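Local atomic coordinates of Lin1840 protein (Listeria innocua serovar 6a, PDB entry 4ZOC), a protein that probably hydrolyses terminal, non-reducing beta-D-glucosyl residues with release of beta-D-glucose, as a family 3 glycoside hydrolase involved in beta-1,2-glucan metabolism. Residues G95-F100 against Y412-D417; V121-A126 against E184-C189; D417-E422 against G529-R534. The protein carries 2 engineered substitutions. All blocks are in the same frame, centred on the assembly; numbering follows the deposited sequence.

The three contacts trace a path from the barrel into the second domain. Interaction 2 stays inside the TIM barrel, where a helix meets the chain entering a strand, and its chemistry is mostly apolar. Interaction 1 crosses between the domains with a tyrosine stack, a lysine that bonds a carbonyl and pairs with a glutamate, and bridging waters. Interaction 3 lies inside the C-terminal domain and rests on backbone hydrogen bonds and a guanidinium face. All three are partly buried. Interactions 1 and 3 share Asp417 and join where Thr530 OG1 accepts from Val99 N; interaction 2 reaches interaction 1 through Glu125, whose carboxylate bonds Thr98 OG1 and Lys97 N. Interactions 2 and 3 do not touch.

Interaction 1: residues G95-F100 against Y412-D417; sequences GYKTVF and YGEEKD
A loop of the N-terminal TIM barrel, following strand 87-90, meets a loop of the C-terminal domain, following strand 393-397, and the join illustrates how an interdomain interface combines an aromatic stack with charge and water. Tyr96 and Tyr412 form the aromatic part as an offset stack, their centroids 4.5 Å apart and their planes turned by 29°. The rings overlap at their rims: Tyr96 CE1 stands over one face of the Tyr412 ring, 3.3 Å from Tyr412 CG, while Tyr412 CB lies over the Tyr96 face as a CH-pi contact, 4.0 Å from that ring's centroid. Both phenols are anchored at their hydroxyls: Tyr96 OH by Asp129 and His131, Tyr412 OH by the carbonyl of Ser63.

Lys97 bends at chi2 (-93°) and then runs extended, so that its ammonium comes in the carbonyl plane of Tyr412, with Lys97 NZ 2.6 Å from Tyr412 O. The same NZ makes a longer salt bridge to Glu414 OE2, at 3.5 Å. Glu414 also pairs through OE1 with Lys416, which in turn pairs with Asp417, so Lys97, Glu414, Lys416 and Asp417 form a salt-bridge network with the charges alternating. Val99 CG2 packs on Gly413 CA, where the missing side chain lets the loops close.

Water completes the seam. One molecule bridges Tyr412 N, from which it accepts, and Tyr96 O, 2.8 Å from it; a second accepts from Glu414 N and donates to Lys97 O, 2.7 Å away, and to Asp417 OD2. The Tyr412 side chain lies about 11 Å from a bound glucose, so the contact belongs to the barrel-to-C-terminal-domain interface near the pocket, consistent with family 3 enzymes in which both domains frame the active site.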
loop_
_atom_site.group_PDB
_atom_site.type_symbol
_atom_site.label_atom_id
_atom_site.label_comp_id
_atom_site.label_asym_id
_atom_site.label_seq_id
_atom_site.Cartn_x
_atom_site.Cartn_y
_atom_site.Cartn_z
ATOM N N GLY A 95 3.708 -14.719 27.012
ATOM C CA GLY A 95 4.214 -15.571 28.068
ATOM C C GLY A 95 5.483 -15.003 28.670
ATOM O O GLY A 95 6.250 -14.231 28.000
ATOM N N TYR A 96 5.703 -15.382 29.953
ATOM C CA TYR A 96 6.845 -14.983 30.680
ATOM C C TYR A 96 7.941 -16.028 30.567
ATOM O O TYR A 96 8.792 -15.959 29.656
ATOM C CB TYR A 96 6.510 -14.571 32.153
ATOM C CG TYR A 96 7.671 -13.893 32.826
ATOM C CD1 TYR A 96 8.058 -12.600 32.467
ATOM C CD2 TYR A 96 8.363 -14.488 33.862
ATOM C CE1 TYR A 96 9.120 -11.980 33.048
ATOM C CE2 TYR A 96 9.415 -13.870 34.470
ATOM C CZ TYR A 96 9.837 -12.597 34.037
ATOM O OH TYR A 96 10.915 -11.969 34.612
ATOM N N LYS A 97 7.954 -17.005 31.484
ATOM C CA LYS A 97 8.868 -18.175 31.391
ATOM C C LYS A 97 8.194 -19.344 30.722
ATOM O O LYS A 97 8.867 -20.055 29.912
ATOM C CB LYS A 97 9.424 -18.610 32.752
ATOM C CG LYS A 97 10.337 -17.559 33.289
ATOM C CD LYS A 97 11.766 -17.795 32.927
ATOM C CE LYS A 97 12.577 -16.592 33.393
ATOM N NZ LYS A 97 13.887 -16.658 32.640
ATOM N N THR A 98 6.897 -19.554 30.996
ATOM C CA THR A 98 6.116 -20.483 30.198
ATOM C C THR A 98 5.646 -19.754 28.934
ATOM O O THR A 98 4.790 -18.817 29.023
ATOM C CB THR A 98 4.904 -21.079 30.952
ATOM O OG1 THR A 98 5.333 -21.579 32.226
ATOM C CG2 THR A 98 4.256 -22.239 30.072
ATOM N N VAL A 99 6.252 -20.095 27.786
ATOM C CA VAL A 99 6.017 -19.328 26.576
ATOM C C VAL A 99 4.870 -19.985 25.815
ATOM O O VAL A 99 4.865 -21.181 25.566
ATOM C CB VAL A 99 7.261 -19.164 25.704
ATOM C CG1 VAL A 99 6.999 -18.250 24.487
ATOM C CG2 VAL A 99 8.412 -18.665 26.504
ATOM N N PHE A 100 3.873 -19.171 25.526
ATOM C CA PHE A 100 2.674 -19.545 24.815
ATOM C C PHE A 100 2.870 -19.239 23.311
ATOM O O PHE A 100 3.878 -18.605 22.892
ATOM C CB PHE A 100 1.453 -18.791 25.372
ATOM C CG PHE A 100 0.949 -19.323 26.690
ATOM C CD1 PHE A 100 1.669 -19.115 27.833
ATOM C CD2 PHE A 100 -0.297 -19.945 26.798
ATOM C CE1 PHE A 100 1.235 -19.596 29.038
ATOM C CE2 PHE A 100 -0.694 -20.454 27.994
ATOM C CZ PHE A 100 0.067 -20.281 29.117
ATOM N N TYR A 412 12.062 -13.414 28.135
ATOM C CA TYR A 412 12.367 -14.080 29.388
ATOM C C TYR A 412 12.374 -15.598 29.337
ATOM O O TYR A 412 12.956 -16.216 30.203
ATOM C CB TYR A 412 11.388 -13.604 30.460
ATOM C CG TYR A 412 11.528 -12.128 30.753
ATOM C CD1 TYR A 412 12.500 -11.659 31.644
ATOM C CD2 TYR A 412 10.662 -11.193 30.156
ATOM C CE1 TYR A 412 12.599 -10.287 31.915
ATOM C CE2 TYR A 412 10.771 -9.795 30.392
ATOM C CZ TYR A 412 11.748 -9.362 31.296
ATOM O OH TYR A 412 11.943 -8.041 31.617
ATOM N N GLY A 413 11.822 -16.190 28.288
ATOM C CA GLY A 413 11.709 -17.628 28.173
ATOM C C GLY A 413 13.005 -18.246 27.666
ATOM O O GLY A 413 13.771 -17.624 26.882
ATOM N N GLU A 414 13.269 -19.445 28.114
ATOM C CA GLU A 414 14.536 -20.125 27.811
ATOM C C GLU A 414 14.330 -21.334 26.880
ATOM O O GLU A 414 13.501 -22.241 27.109
ATOM C CB GLU A 414 15.260 -20.569 29.096
ATOM C CG GLU A 414 15.463 -19.414 30.091
ATOM C CD GLU A 414 16.082 -19.868 31.374
ATOM O OE1 GLU A 414 17.255 -20.293 31.302
ATOM O OE2 GLU A 414 15.395 -19.822 32.443
ATOM N N GLU A 415 15.186 -21.405 25.866
ATOM C CA GLU A 415 15.122 -22.512 24.943
ATOM C C GLU A 415 15.372 -23.911 25.578
ATOM O O GLU A 415 14.755 -24.888 25.180
ATOM C CB GLU A 415 15.995 -22.266 23.691
ATOM C CG GLU A 415 15.367 -21.211 22.799
ATOM C CD GLU A 415 16.123 -20.930 21.545
ATOM O OE1 GLU A 415 17.189 -21.528 21.383
ATOM O OE2 GLU A 415 15.672 -20.052 20.733
ATOM N N LYS A 416 16.173 -23.966 26.621
ATOM C CA LYS A 416 16.508 -25.228 27.258
ATOM C C LYS A 416 15.303 -25.895 27.875
ATOM O O LYS A 416 15.224 -27.148 28.000
ATOM C CB LYS A 416 17.634 -25.015 28.278
ATOM C CG LYS A 416 17.237 -24.168 29.480
ATOM C CD LYS A 416 18.346 -24.201 30.531
ATOM C CE LYS A 416 18.075 -23.262 31.694
ATOM N NZ LYS A 416 16.768 -23.559 32.335
ATOM N N ASP A 417 14.301 -25.061 28.209
ATOM C CA ASP A 417 13.016 -25.534 28.762
ATOM C C ASP A 417 11.953 -25.869 27.718
ATOM O O ASP A 417 10.906 -26.407 28.076
ATOM C CB ASP A 417 12.371 -24.462 29.676
ATOM C CG ASP A 417 13.245 -23.964 30.817
ATOM O OD1 ASP A 417 13.886 -24.746 31.497
ATOM O OD2 ASP A 417 13.223 -22.717 31.086
HETATM O O HOH W 1 9.241 -14.282 27.495
HETATM O O HOH W 2 11.481 -20.735 29.842
#

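Interaction 2: residues V121-A126 against E184-C189; sequences VSALEA and EQMAAC
Gln185 NE2 is gripped by two hydrogen bonds, to the carbonyls of Gly171 and Tyr172 near the end of helix 158-173, and this anchors the chain just before it enters strand 187-193. From that point the next residue, Met186, reaches across to helix 112-128. Its CG sits in the crowded position between the backbone N and the carbonyl carbon (chi1 70°), and the chain then bends at chi3. The sulfur and methyl thereby lie along the helix surface: Met186 SD is 3.8 Å from Ala126 CB, and Met186 CG is 3.9 Å from Ala123 CB. The two alanines, one turn apart, present only methyls, which lets the backbones draw near.

At the more exposed end, Leu124 and Glu184 run side by side and point the same way, with Leu124 CD1 3.6 Å from Glu184 OE1. The carbonyl of Glu184 approaches that of Ala123, an acceptor against an acceptor, with the two O atoms 3.2 Å apart, so close approach here brings no polar bond. A barrel helix packed on the lead-in to a parallel strand in this way belongs to the beta/alpha layering of the TIM barrel.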
loop_
_atom_site.group_PDB
_atom_site.type_symbol
_atom_site.label_atom_id
_atom_site.label_comp_id
_atom_site.label_asym_id
_atom_site.label_seq_id
_atom_site.Cartn_x
_atom_site.Cartn_y
_atom_site.Cartn_z
ATOM N N VAL A 121 -1.656 -16.656 33.046
ATOM C CA VAL A 121 -0.418 -17.318 33.372
ATOM C C VAL A 121 0.775 -16.356 33.273
ATOM O O VAL A 121 1.667 -16.343 34.114
ATOM C CB VAL A 121 -0.200 -18.580 32.544
ATOM C CG1 VAL A 121 1.170 -19.155 32.763
ATOM C CG2 VAL A 121 -1.262 -19.614 32.830
ATOM N N SER A 122 0.795 -15.554 32.232
ATOM C CA SER A 122 1.836 -14.593 31.999
ATOM C C SER A 122 1.953 -13.688 33.225
ATOM O O SER A 122 3.048 -13.438 33.707
ATOM C CB SER A 122 1.456 -13.755 30.809
ATOM O OG SER A 122 1.537 -14.523 29.578
ATOM N N ALA A 123 0.806 -13.176 33.676
ATOM C CA ALA A 123 0.781 -12.275 34.845
ATOM C C ALA A 123 1.166 -12.982 36.139
ATOM O O ALA A 123 1.875 -12.413 36.932
ATOM C CB ALA A 123 -0.561 -11.604 35.013
ATOM N N LEU A 124 0.732 -14.227 36.304
ATOM C CA LEU A 124 1.129 -15.016 37.488
ATOM C C LEU A 124 2.656 -15.074 37.583
ATOM O O LEU A 124 3.258 -14.849 38.633
ATOM C CB LEU A 124 0.503 -16.450 37.326
ATOM C CG LEU A 124 1.047 -17.483 38.334
ATOM C CD1 LEU A 124 0.418 -17.244 39.692
ATOM C CD2 LEU A 124 0.826 -18.871 37.823
ATOM N N GLU A 125 3.280 -15.385 36.458
ATOM C CA GLU A 125 4.734 -15.493 36.392
ATOM C C GLU A 125 5.496 -14.180 36.443
ATOM O O GLU A 125 6.484 -14.063 37.171
ATOM C CB GLU A 125 5.122 -16.290 35.118
ATOM C CG GLU A 125 4.633 -17.749 35.160
ATOM C CD GLU A 125 5.188 -18.568 34.040
ATOM O OE1 GLU A 125 5.634 -17.974 33.021
ATOM O OE2 GLU A 125 5.190 -19.830 34.165
ATOM N N ALA A 126 4.989 -13.175 35.705
ATOM C CA ALA A 126 5.643 -11.902 35.581
ATOM C C ALA A 126 5.587 -11.204 36.939
ATOM O O ALA A 126 6.605 -10.622 37.358
ATOM C CB ALA A 126 4.968 -11.033 34.532
ATOM N N GLU A 184 -1.187 -11.090 41.876
ATOM C CA GLU A 184 -0.795 -12.038 40.791
ATOM C C GLU A 184 -1.311 -11.602 39.405
ATOM O O GLU A 184 -0.962 -12.205 38.391
ATOM C CB GLU A 184 -1.351 -13.448 41.029
ATOM C CG GLU A 184 -0.723 -14.129 42.246
ATOM C CD GLU A 184 -1.354 -15.483 42.570
ATOM O OE1 GLU A 184 -2.206 -15.987 41.760
ATOM O OE2 GLU A 184 -0.979 -16.056 43.632
ATOM N N GLN A 185 -2.141 -10.575 39.403
ATOM C CA GLN A 185 -2.519 -9.811 38.189
ATOM C C GLN A 185 -1.644 -8.584 38.062
ATOM O O GLN A 185 -0.997 -8.142 39.026
ATOM C CB GLN A 185 -3.940 -9.305 38.339
ATOM C CG GLN A 185 -4.984 -10.293 38.746
ATOM C CD GLN A 185 -5.194 -11.392 37.811
ATOM O OE1 GLN A 185 -5.698 -12.418 38.224
ATOM N NE2 GLN A 185 -4.802 -11.242 36.545
ATOM N N MET A 186 -1.603 -8.007 36.856
ATOM C CA MET A 186 -0.731 -6.873 36.588
ATOM C C MET A 186 -1.440 -5.901 35.640
ATOM O O MET A 186 -2.444 -6.247 35.012
ATOM C CB MET A 186 0.569 -7.358 35.962
ATOM C CG MET A 186 0.479 -7.886 34.532
ATOM S SD MET A 186 1.945 -8.775 33.999
ATOM C CE MET A 186 3.246 -7.633 34.335
ATOM N N ALA A 187 -0.918 -4.688 35.531
ATOM C CA ALA A 187 -1.449 -3.718 34.579
ATOM C C ALA A 187 -1.049 -4.088 33.149
ATOM O O ALA A 187 0.094 -4.475 32.860
ATOM C CB ALA A 187 -1.001 -2.341 34.901
ATOM N N ALA A 188 -2.008 -3.884 32.248
ATOM C CA ALA A 188 -1.791 -4.017 30.818
ATOM C C ALA A 188 -1.569 -2.654 30.197
ATOM O O ALA A 188 -2.074 -1.674 30.691
ATOM C CB ALA A 188 -2.992 -4.730 30.198
ATOM N N CYS A 189 -0.813 -2.606 29.100
ATOM C CA CYS A 189 -0.553 -1.441 28.333
ATOM C C CYS A 189 -0.847 -1.770 26.852
ATOM O O CYS A 189 -0.134 -2.517 26.211
ATOM C CB CYS A 189 0.909 -1.041 28.429
ATOM S SG CYS A 189 1.382 0.403 27.516
#

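Interaction 3: residues D417-E422 against G529-R534; sequences DGINVE and GTEAGR
Two backbone hydrogen bonds bracket Ile419: Ile419 N lies nearly along the C=O axis of Thr530, 2.9 Å from Thr530 O, and Ile419 O receives the N-H of Gly533, with Gly533 N 2.7 Å from Ile419 O. Both bonds are bent at the hydrogen, and the second donor stands above the carbonyl plane, 36° out of it. Gly533 is in the first turn of helix 532-541, so Ile419 O satisfies an amide at a helix start. Two CA-H...O contacts tighten the seam: Gly418 CA meets Thr530 O, and Gly533 CA lies 3.3 Å from Asn420 O. Gly533, with no side chain, lets its CA lie directly against the carbonyls of Ile419 and Asn420.

The side chain of Ile419 crosses Arg534 obliquely. Its CG1 branch, anti to the carbonyl carbon (chi1 -55°), carries CG1 and CD1 over one face of the guanidinium, toward the rim; Ile419 CG1 is 3.5 Å from Arg534 NH1, while CG2 rests against Arg534 CG. The guanidinium is held at its edge by Glu531: Arg534 NH1 points at the syn lone pair of Glu531 OE1, 3.1 Å away, in a nearly straight bond (171°). Arg534 NE pairs with Glu427, and Glu531, held in turn by Arg364, grips the edge, which should fix the guanidinium against Ile419. Thr530 CG2, anti to the backbone N, touches Asp417 O at 3.5 Å, while Thr530 OG1 accepts from the backbone N-H of Val99 in the barrel domain.

Asn420 and Glu531 are the N-caps of helices 421-426 and 532-541, whose starts meet at Val421 and Gly533. The helices follow strands 393-397 and 521-524 in the chain, and Val421 packs on Leu395, as expected of the alpha/beta sandwich of family 3 C-terminal domains.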
loop_
_atom_site.group_PDB
_atom_site.type_symbol
_atom_site.label_atom_id
_atom_site.label_comp_id
_atom_site.label_asym_id
_atom_site.label_seq_id
_atom_site.Cartn_x
_atom_site.Cartn_y
_atom_site.Cartn_z
ATOM N N ASP A 417 14.301 -25.061 28.209
ATOM C CA ASP A 417 13.016 -25.534 28.762
ATOM C C ASP A 417 11.953 -25.869 27.718
ATOM O O ASP A 417 10.906 -26.407 28.076
ATOM C CB ASP A 417 12.371 -24.462 29.676
ATOM C CG ASP A 417 13.245 -23.964 30.817
ATOM O OD1 ASP A 417 13.886 -24.746 31.497
ATOM O OD2 ASP A 417 13.223 -22.717 31.086
ATOM N N GLY A 418 12.192 -25.531 26.451
ATOM C CA GLY A 418 11.272 -25.764 25.376
ATOM C C GLY A 418 11.421 -27.209 24.906
ATOM O O GLY A 418 12.458 -27.861 25.080
ATOM N N ILE A 419 10.416 -27.662 24.176
ATOM C CA ILE A 419 10.432 -29.009 23.665
ATOM C C ILE A 419 10.538 -28.917 22.157
ATOM O O ILE A 419 9.576 -28.434 21.490
ATOM C CB ILE A 419 9.159 -29.777 24.056
ATOM C CG1 ILE A 419 8.879 -29.792 25.591
ATOM C CG2 ILE A 419 9.162 -31.215 23.501
ATOM C CD1 ILE A 419 9.927 -30.413 26.428
ATOM N N ASN A 420 11.667 -29.370 21.595
ATOM C CA ASN A 420 11.821 -29.358 20.136
ATOM C C ASN A 420 10.992 -30.446 19.440
ATOM O O ASN A 420 10.330 -31.313 20.085
ATOM C CB ASN A 420 13.275 -29.303 19.730
ATOM C CG ASN A 420 14.008 -30.636 19.933
ATOM O OD1 ASN A 420 13.427 -31.601 20.411
ATOM N ND2 ASN A 420 15.232 -30.700 19.493
ATOM N N VAL A 421 10.953 -30.402 18.100
ATOM C CA VAL A 421 10.114 -31.330 17.385
ATOM C C VAL A 421 10.574 -32.782 17.574
ATOM O O VAL A 421 9.728 -33.630 17.810
ATOM C CB VAL A 421 10.019 -30.966 15.915
ATOM C CG1 VAL A 421 9.163 -31.962 15.175
ATOM C CG2 VAL A 421 9.414 -29.566 15.797
ATOM N N GLU A 422 11.886 -33.057 17.451
ATOM C CA GLU A 422 12.372 -34.404 17.659
ATOM C C GLU A 422 11.960 -34.943 19.034
ATOM O O GLU A 422 11.400 -36.039 19.144
ATOM C CB GLU A 422 13.910 -34.528 17.507
ATOM C CG GLU A 422 14.387 -35.944 17.849
ATOM C CD GLU A 422 15.898 -36.155 17.693
ATOM O OE1 GLU A 422 16.629 -35.189 17.429
ATOM O OE2 GLU A 422 16.322 -37.330 17.779
ATOM N N GLY A 529 5.629 -21.989 21.230
ATOM C CA GLY A 529 6.227 -21.710 22.564
ATOM C C GLY A 529 6.843 -22.945 23.176
ATOM O O GLY A 529 7.306 -23.867 22.504
ATOM N N THR A 530 6.856 -22.932 24.506
ATOM C CA THR A 530 7.555 -23.890 25.307
ATOM C C THR A 530 7.181 -25.319 25.036
ATOM O O THR A 530 8.065 -26.185 25.011
ATOM C CB THR A 530 7.367 -23.522 26.820
ATOM O OG1 THR A 530 7.953 -22.202 27.075
ATOM C CG2 THR A 530 8.004 -24.573 27.713
ATOM N N GLU A 531 5.910 -25.572 24.712
ATOM C CA GLU A 531 5.494 -26.947 24.508
ATOM C C GLU A 531 5.473 -27.326 23.018
ATOM O O GLU A 531 4.789 -28.368 22.643
ATOM C CB GLU A 531 4.133 -27.196 25.171
ATOM C CG GLU A 531 4.212 -27.142 26.692
ATOM C CD GLU A 531 4.896 -28.339 27.297
ATOM O OE1 GLU A 531 4.383 -29.441 27.160
ATOM O OE2 GLU A 531 5.900 -28.132 27.977
ATOM N N ALA A 532 6.147 -26.530 22.164
ATOM C CA ALA A 532 6.108 -26.720 20.681
ATOM C C ALA A 532 6.113 -28.194 20.165
ATOM O O ALA A 532 5.270 -28.601 19.367
ATOM C CB ALA A 532 7.184 -25.900 19.994
ATOM N N GLY A 533 7.076 -28.996 20.600
ATOM C CA GLY A 533 7.178 -30.354 20.059
ATOM C C GLY A 533 6.045 -31.248 20.498
ATOM O O GLY A 533 5.756 -32.236 19.821
ATOM N N ARG A 534 5.465 -30.991 21.694
ATOM C CA ARG A 534 4.368 -31.805 22.226
ATOM C C ARG A 534 3.107 -31.398 21.507
ATOM O O ARG A 534 2.330 -32.236 21.113
ATOM C CB ARG A 534 4.166 -31.630 23.675
ATOM C CG ARG A 534 5.391 -32.051 24.433
ATOM C CD ARG A 534 5.160 -32.134 25.927
ATOM N NE ARG A 534 6.324 -32.773 26.566
ATOM C CZ ARG A 534 7.022 -32.288 27.608
ATOM N NH1 ARG A 534 6.813 -31.098 28.145
ATOM N NH2 ARG A 534 8.013 -32.988 28.094
#